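Local coordinates for uncharacterized protein BT_3980 with actin-like ATPase fold (Bacteroides thetaiotaomicron VPI-5482, PDB 3HRG) that is of unknown function but has an actin-like ATPase fold, which suggests, without proving, that it binds a nucleotide, at residues Met163-Ser166 with Ala171-Ile174; Ile3-Ser8 with Gln35-Lys40. One frame throughout, in Å; residues are numbered along the deposited sequence.

How the contacts relate
Contacts 1 and 2 lie on opposite sides of the chain's centre, with their own centres about 29 Å apart, and share no strand. Contact 1 lies within one five-stranded mixed sheet, and contact 2 sets a non-strand segment against the edge strand of another with the same 3-2-1-4-5 order. Contact 1 is a buried hairpin between strands 162-167 and 171-178, held by backbone hydrogen bonds and flanked by a water-bridged polar pair and an apolar face. Contact 2 is at the surface, where the N-terminal segment meets the outermost strand of the earlier sheet. No hydrogen bond crosses it: aliphatic and aromatic carbons do the touching, while the polar bonds of Ile3-Ser8 shape its own turn.

Contact 1: Met163-Ser166 with Ala171-Ile174; sequences MYAS and AIDI
The carboxylate of Asp173 has the carbonyl oxygen of Ser166 over one face, with Ser166 O 4.1 Å from Asp173 CG. OD2 also accepts from a water that in turn accepts from the hydroxyl of Ser166: the water is 2.7 Å from Asp173 OD2 and 2.6 Å from Ser166 OG. The same OD2 forms a salt bridge to Arg168 in the turn, and OD1 is hydrogen-bonded to Ser187 OG, so the group is gripped at both oxygens. Ser166 OG can join the bridge because it stands opposite its own backbone N (chi1 180°). The other flat group, the ring of Tyr164, leads away from the partner strand to stack with Phe151 and meet His217.

Between the strands, Ser166 and Asp173 form the antiparallel hydrogen-bonded pair. Ser166 N gives a 2.8 Å bond to Asp173 O in the carbonyl plane; Asp173 N returns a nearly straight one (178° at the hydrogen) to Ser166 O. Ala165 and Ile174 are the adjoining non-hydrogen-bonded pair. On their face of the sheet, CG of the selenomethionine Met163 lies 3.8 Å from Ile174 CG2, its side chain crossing that of Ile174 at a slant, and Ala165 CB packs 4.1 Å from Ile172 CD1.

The pair is the first hairpin of a five-stranded sheet with the 3-2-1-4-5 order of actin-like ATPase domains. In that family such hairpin turns commonly approach the nucleotide phosphates; here the side chain of Ala171 is about 4 Å from an unidentified ligand. Helix 193-206 covers Met163, Ala165 and Ile172. Strand 215-220 pairs in parallel with 162-167 on the side away from 171-178, and strand 181-189 flanks 171-178, with Phe188 against Ile174.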
HETATM    1  N   MSE A 163      12.741   2.930  -9.443  1.00 13.20           N
HETATM    2  CA  MSE A 163      12.214   1.807  -8.695  1.00 13.33           C
HETATM    3  C   MSE A 163      11.879   2.331  -7.304  1.00 13.10           C
HETATM    4  O   MSE A 163      12.772   2.864  -6.616  1.00 12.87           O
HETATM    5  CB  MSE A 163      13.261   0.678  -8.556  1.00 12.10           C
HETATM    6  CG  MSE A 163      12.746  -0.466  -7.712  1.00 12.35           C
HETATM    7 SE   MSE A 163      13.964  -1.992  -7.615  0.75 10.68          SE
HETATM    8  CE  MSE A 163      13.938  -2.525  -9.438  1.00 12.33           C
ATOM      9  N   TYR A 164      10.625   2.196  -6.893  1.00 12.36           N
ATOM     10  CA  TYR A 164      10.159   2.601  -5.549  1.00 13.07           C
ATOM     11  C   TYR A 164       9.865   1.314  -4.803  1.00 13.16           C
ATOM     12  O   TYR A 164       9.106   0.501  -5.290  1.00 13.90           O
ATOM     13  CB  TYR A 164       8.911   3.485  -5.589  1.00 12.86           C
ATOM     14  CG  TYR A 164       9.166   4.803  -6.254  1.00 13.06           C
ATOM     15  CD1 TYR A 164       9.621   5.892  -5.520  1.00 14.60           C
ATOM     16  CD2 TYR A 164       8.974   4.963  -7.617  1.00 15.59           C
ATOM     17  CE1 TYR A 164       9.883   7.112  -6.124  1.00 15.39           C
ATOM     18  CE2 TYR A 164       9.231   6.209  -8.240  1.00 14.08           C
ATOM     19  CZ  TYR A 164       9.699   7.254  -7.493  1.00 14.49           C
ATOM     20  OH  TYR A 164       9.940   8.473  -8.082  1.00 17.29           O
ATOM     21  N   ALA A 165      10.508   1.120  -3.652  1.00 13.65           N
ATOM     22  CA  ALA A 165      10.344  -0.064  -2.831  1.00 13.32           C
ATOM     23  C   ALA A 165       9.806   0.330  -1.466  1.00 13.66           C
ATOM     24  O   ALA A 165      10.424   1.163  -0.771  1.00 13.83           O
ATOM     25  CB  ALA A 165      11.695  -0.788  -2.690  1.00 13.30           C
ATOM     26  N   SER A 166       8.651  -0.238  -1.107  1.00 13.13           N
ATOM     27  CA  SER A 166       7.995  -0.011   0.163  1.00 13.16           C
ATOM     28  C   SER A 166       8.260  -1.281   0.971  1.00 13.38           C
ATOM     29  O   SER A 166       7.723  -2.366   0.684  1.00 13.70           O
ATOM     30  CB  SER A 166       6.518   0.215  -0.008  1.00 13.27           C
ATOM     31  OG  SER A 166       5.909   0.427   1.233  1.00 13.02           O
ATOM     32  N   ALA A 171       7.527  -8.454   3.839  1.00 13.13           N
ATOM     33  CA  ALA A 171       7.500  -8.334   2.405  1.00 13.24           C
ATOM     34  C   ALA A 171       8.021  -7.003   1.915  1.00 12.81           C
ATOM     35  O   ALA A 171       8.055  -6.030   2.664  1.00 12.69           O
ATOM     36  CB  ALA A 171       6.060  -8.533   1.881  1.00 13.00           C
ATOM     37  N   ILE A 172       8.403  -6.983   0.651  1.00 12.00           N
ATOM     38  CA  ILE A 172       8.845  -5.764  -0.023  1.00 13.30           C
ATOM     39  C   ILE A 172       7.920  -5.596  -1.258  1.00 12.88           C
ATOM     40  O   ILE A 172       7.683  -6.567  -1.992  1.00 13.40           O
ATOM     41  CB  ILE A 172      10.344  -5.824  -0.348  1.00 13.75           C
ATOM     42  CG1 ILE A 172      10.875  -4.435  -0.727  1.00 14.67           C
ATOM     43  CG2 ILE A 172      10.642  -6.943  -1.410  1.00 12.73           C
ATOM     44  CD1 ILE A 172      12.399  -4.330  -0.676  1.00 15.74           C
ATOM     45  N   ASP A 173       7.309  -4.420  -1.385  1.00 12.48           N
ATOM     46  CA  ASP A 173       6.412  -4.071  -2.492  1.00 12.65           C
ATOM     47  C   ASP A 173       7.246  -3.214  -3.431  1.00 12.83           C
ATOM     48  O   ASP A 173       7.841  -2.209  -2.986  1.00 13.38           O
ATOM     49  CB  ASP A 173       5.166  -3.304  -1.982  1.00 13.53           C
ATOM     50  CG  ASP A 173       4.367  -4.075  -0.918  1.00 14.14           C
ATOM     51  OD1 ASP A 173       4.401  -5.317  -0.915  1.00 14.66           O
ATOM     52  OD2 ASP A 173       3.709  -3.429  -0.042  1.00 14.59           O
ATOM     53  N   ILE A 174       7.352  -3.630  -4.692  1.00 12.69           N
ATOM     54  CA  ILE A 174       8.195  -2.958  -5.681  1.00 12.54           C
ATOM     55  C   ILE A 174       7.347  -2.391  -6.814  1.00 12.40           C
ATOM     56  O   ILE A 174       6.540  -3.115  -7.411  1.00 11.94           O
ATOM     57  CB  ILE A 174       9.268  -3.892  -6.224  1.00 12.96           C
ATOM     58  CG1 ILE A 174      10.123  -4.457  -5.086  1.00 14.79           C
ATOM     59  CG2 ILE A 174      10.147  -3.187  -7.287  1.00 15.06           C
ATOM     60  CD1 ILE A 174      11.189  -5.447  -5.527  1.00 12.79           C
TER
HETATM   61  O   HOH W   1       3.835  -1.088   1.242  1.00 17.76           O

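Contact 2: Ile3-Ser8 with Gln35-Lys40; sequences IDFTKS and QSLFEK
An Asx turn opens the short 3-10 segment that presents Phe5 to Leu37, at a classic beta bulge in the outermost strand 33-40. The two side chains approach from opposite directions, and Leu37 meets the ring at its edge: CD2 is 3.7 Å from Phe5 CE1, and Leu37 CD1, in the ring plane, is 3.8 Å from Phe5 CZ. Both methyls thus lie side by side along the ring's edge at CE1 and CZ, close to its plane. One face of the same ring is taken by Ile3, whose CG2 sits 3.8 Å above the plane, over its centre. With CG2 over the ring, the other branch of Ile3 turns to the strand. CG1, placed opposite the carbonyl carbon (chi1 -63°), lies 3.9 Å from Gln35 CB, the two side chains running alongside one another, antiparallel.

The turn itself is pinned by Asp4 OD1, which accepts from Thr6 N at 2.9 Å and from Thr6 OG1 at 2.7 Å, both from the same face of the carboxylate plane. Backbone bonds from Lys7 N to Asp4 O and from Ser8 N to Phe5 O carry the winding onward.

Ile26 of strand 22-28 touches Ile3, Phe5 and Leu37, while Phe61 touches Phe5 and Leu37, making a small apolar cluster near the protein surface. Leu37 and Phe38 both face the single residue Phe24 of strand 22-28, so strand 33-40 carries one residue more at the bulge. What results is an N-terminal segment packed on the outer two strands, 33-40 and 22-28, of the first sheet of an actin-like fold, just before the chain enters strand 12-17.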
ATOM      1  N   ILE A   3      -8.991  17.560  16.058  1.00 16.19           N
ATOM      2  CA  ILE A   3     -10.232  17.150  15.455  1.00 15.65           C
ATOM      3  C   ILE A   3     -11.429  17.409  16.374  1.00 14.43           C
ATOM      4  O   ILE A   3     -11.408  17.024  17.542  1.00 13.48           O
ATOM      5  CB  ILE A   3     -10.179  15.645  15.116  1.00 16.06           C
ATOM      6  CG1 ILE A   3      -9.064  15.367  14.077  1.00 18.12           C
ATOM      7  CG2 ILE A   3     -11.556  15.148  14.592  1.00 17.16           C
ATOM      8  CD1 ILE A   3      -9.329  16.107  12.683  1.00 21.67           C
ATOM      9  N   ASP A   4     -12.437  18.104  15.850  1.00 13.29           N
ATOM     10  CA  ASP A   4     -13.675  18.308  16.554  1.00 12.70           C
ATOM     11  C   ASP A   4     -14.490  17.097  16.102  1.00 12.48           C
ATOM     12  O   ASP A   4     -14.976  17.060  14.978  1.00 12.19           O
ATOM     13  CB  ASP A   4     -14.345  19.629  16.179  1.00 12.99           C
ATOM     14  CG  ASP A   4     -15.738  19.788  16.812  1.00 13.74           C
ATOM     15  OD1 ASP A   4     -16.304  18.777  17.326  1.00 12.32           O
ATOM     16  OD2 ASP A   4     -16.262  20.925  16.800  1.00 13.74           O
ATOM     17  N   PHE A   5     -14.631  16.094  16.967  1.00 11.93           N
ATOM     18  CA  PHE A   5     -15.364  14.880  16.590  1.00 11.66           C
ATOM     19  C   PHE A   5     -16.856  15.068  16.331  1.00 11.44           C
ATOM     20  O   PHE A   5     -17.468  14.221  15.640  1.00 12.13           O
ATOM     21  CB  PHE A   5     -15.119  13.738  17.577  1.00 11.70           C
ATOM     22  CG  PHE A   5     -13.743  13.197  17.500  1.00 12.98           C
ATOM     23  CD1 PHE A   5     -13.401  12.259  16.518  1.00 15.68           C
ATOM     24  CD2 PHE A   5     -12.767  13.632  18.361  1.00 15.21           C
ATOM     25  CE1 PHE A   5     -12.098  11.772  16.436  1.00 15.45           C
ATOM     26  CE2 PHE A   5     -11.487  13.129  18.278  1.00 14.97           C
ATOM     27  CZ  PHE A   5     -11.170  12.195  17.322  1.00 15.20           C
ATOM     28  N   THR A   6     -17.435  16.159  16.812  1.00 11.61           N
ATOM     29  CA  THR A   6     -18.850  16.432  16.525  1.00 11.74           C
ATOM     30  C   THR A   6     -19.033  16.842  15.059  1.00 12.12           C
ATOM     31  O   THR A   6     -20.164  16.859  14.596  1.00 11.91           O
ATOM     32  CB  THR A   6     -19.501  17.462  17.471  1.00 12.02           C
ATOM     33  OG1 THR A   6     -18.976  18.776  17.246  1.00 11.32           O
ATOM     34  CG2 THR A   6     -19.287  17.030  18.892  1.00 11.82           C
ATOM     35  N   LYS A   7     -17.933  17.138  14.339  1.00 11.94           N
ATOM     36  CA  LYS A   7     -17.991  17.462  12.907  1.00 12.16           C
ATOM     37  C   LYS A   7     -17.595  16.244  12.041  1.00 12.31           C
ATOM     38  O   LYS A   7     -17.368  16.392  10.829  1.00 12.15           O
ATOM     39  CB  LYS A   7     -17.090  18.663  12.599  1.00 12.29           C
ATOM     40  CG  LYS A   7     -17.515  19.982  13.289  1.00 13.78           C
ATOM     41  CD  LYS A   7     -16.473  21.110  13.117  1.00 16.43           C
ATOM     42  CE  LYS A   7     -16.947  22.452  13.705  1.00 18.76           C
ATOM     43  NZ  LYS A   7     -18.220  22.884  13.030  1.00 20.39           N
ATOM     44  N   SER A   8     -17.524  15.048  12.644  1.00 11.83           N
ATOM     45  CA  SER A   8     -17.101  13.842  11.922  1.00 11.94           C
ATOM     46  C   SER A   8     -17.860  13.555  10.620  1.00 11.98           C
ATOM     47  O   SER A   8     -17.252  13.024   9.668  1.00 11.95           O
ATOM     48  CB  SER A   8     -17.187  12.600  12.820  1.00 11.37           C
ATOM     49  OG  SER A   8     -18.529  12.368  13.195  1.00 11.20           O
ATOM     50  N   GLN A  35      -4.986  14.395  10.283  1.00 32.83           N
ATOM     51  CA  GLN A  35      -4.555  14.055  11.628  1.00 32.47           C
ATOM     52  C   GLN A  35      -4.452  12.544  11.803  1.00 32.02           C
ATOM     53  O   GLN A  35      -5.464  11.830  11.675  1.00 31.26           O
ATOM     54  CB  GLN A  35      -5.536  14.630  12.672  1.00 32.55           C
ATOM     55  CG  GLN A  35      -5.055  14.512  14.121  1.00 33.02           C
ATOM     56  CD  GLN A  35      -3.739  15.290  14.362  1.00 34.13           C
ATOM     57  OE1 GLN A  35      -3.629  16.472  14.015  1.00 34.23           O
ATOM     58  NE2 GLN A  35      -2.741  14.614  14.951  1.00 33.90           N
ATOM     59  N   SER A  36      -3.235  12.052  12.058  1.00 31.69           N
ATOM     60  CA  SER A  36      -3.035  10.627  12.308  1.00 32.06           C
ATOM     61  C   SER A  36      -3.593  10.465  13.661  1.00 31.91           C
ATOM     62  O   SER A  36      -2.990  10.859  14.636  1.00 32.52           O
ATOM     63  CB  SER A  36      -1.584  10.206  12.263  1.00 31.74           C
ATOM     64  OG  SER A  36      -1.191  10.198  10.914  1.00 33.42           O
ATOM     65  N   LEU A  37      -4.773   9.887  13.706  1.00 32.14           N
ATOM     66  CA  LEU A  37      -5.523   9.796  14.937  1.00 31.97           C
ATOM     67  C   LEU A  37      -5.104   8.687  15.861  1.00 31.51           C
ATOM     68  O   LEU A  37      -5.167   8.864  17.093  1.00 32.02           O
ATOM     69  CB  LEU A  37      -6.999   9.644  14.605  1.00 31.92           C
ATOM     70  CG  LEU A  37      -7.930   9.598  15.809  1.00 32.94           C
ATOM     71  CD1 LEU A  37      -7.667  10.736  16.757  1.00 32.46           C
ATOM     72  CD2 LEU A  37      -9.346   9.615  15.287  1.00 33.54           C
ATOM     73  N   PHE A  38      -4.676   7.564  15.296  1.00 30.52           N
ATOM     74  CA  PHE A  38      -4.297   6.446  16.124  1.00 29.63           C
ATOM     75  C   PHE A  38      -3.481   5.390  15.391  1.00 28.42           C
ATOM     76  O   PHE A  38      -3.619   5.226  14.157  1.00 28.15           O
ATOM     77  CB  PHE A  38      -5.565   5.786  16.722  1.00 29.52           C
ATOM     78  N   GLU A  39      -2.614   4.727  16.164  1.00 26.84           N
ATOM     79  CA  GLU A  39      -1.803   3.607  15.701  1.00 25.91           C
ATOM     80  C   GLU A  39      -2.134   2.458  16.643  1.00 24.66           C
ATOM     81  O   GLU A  39      -1.859   2.547  17.844  1.00 24.66           O
ATOM     82  CB  GLU A  39      -0.311   3.897  15.765  1.00 26.20           C
ATOM     83  CG  GLU A  39       0.171   4.996  14.807  1.00 27.87           C
ATOM     84  CD  GLU A  39       0.220   4.570  13.335  1.00 30.05           C
ATOM     85  OE1 GLU A  39       0.273   3.343  13.055  1.00 31.39           O
ATOM     86  OE2 GLU A  39       0.267   5.479  12.465  1.00 29.85           O
ATOM     87  N   LYS A  40      -2.757   1.405  16.129  1.00 22.88           N
ATOM     88  CA  LYS A  40      -3.085   0.238  16.936  1.00 21.96           C
ATOM     89  C   LYS A  40      -2.030  -0.842  16.673  1.00 21.22           C
ATOM     90  O   LYS A  40      -1.782  -1.217  15.512  1.00 20.64           O
ATOM     91  CB  LYS A  40      -4.487  -0.248  16.608  1.00 22.29           C
TER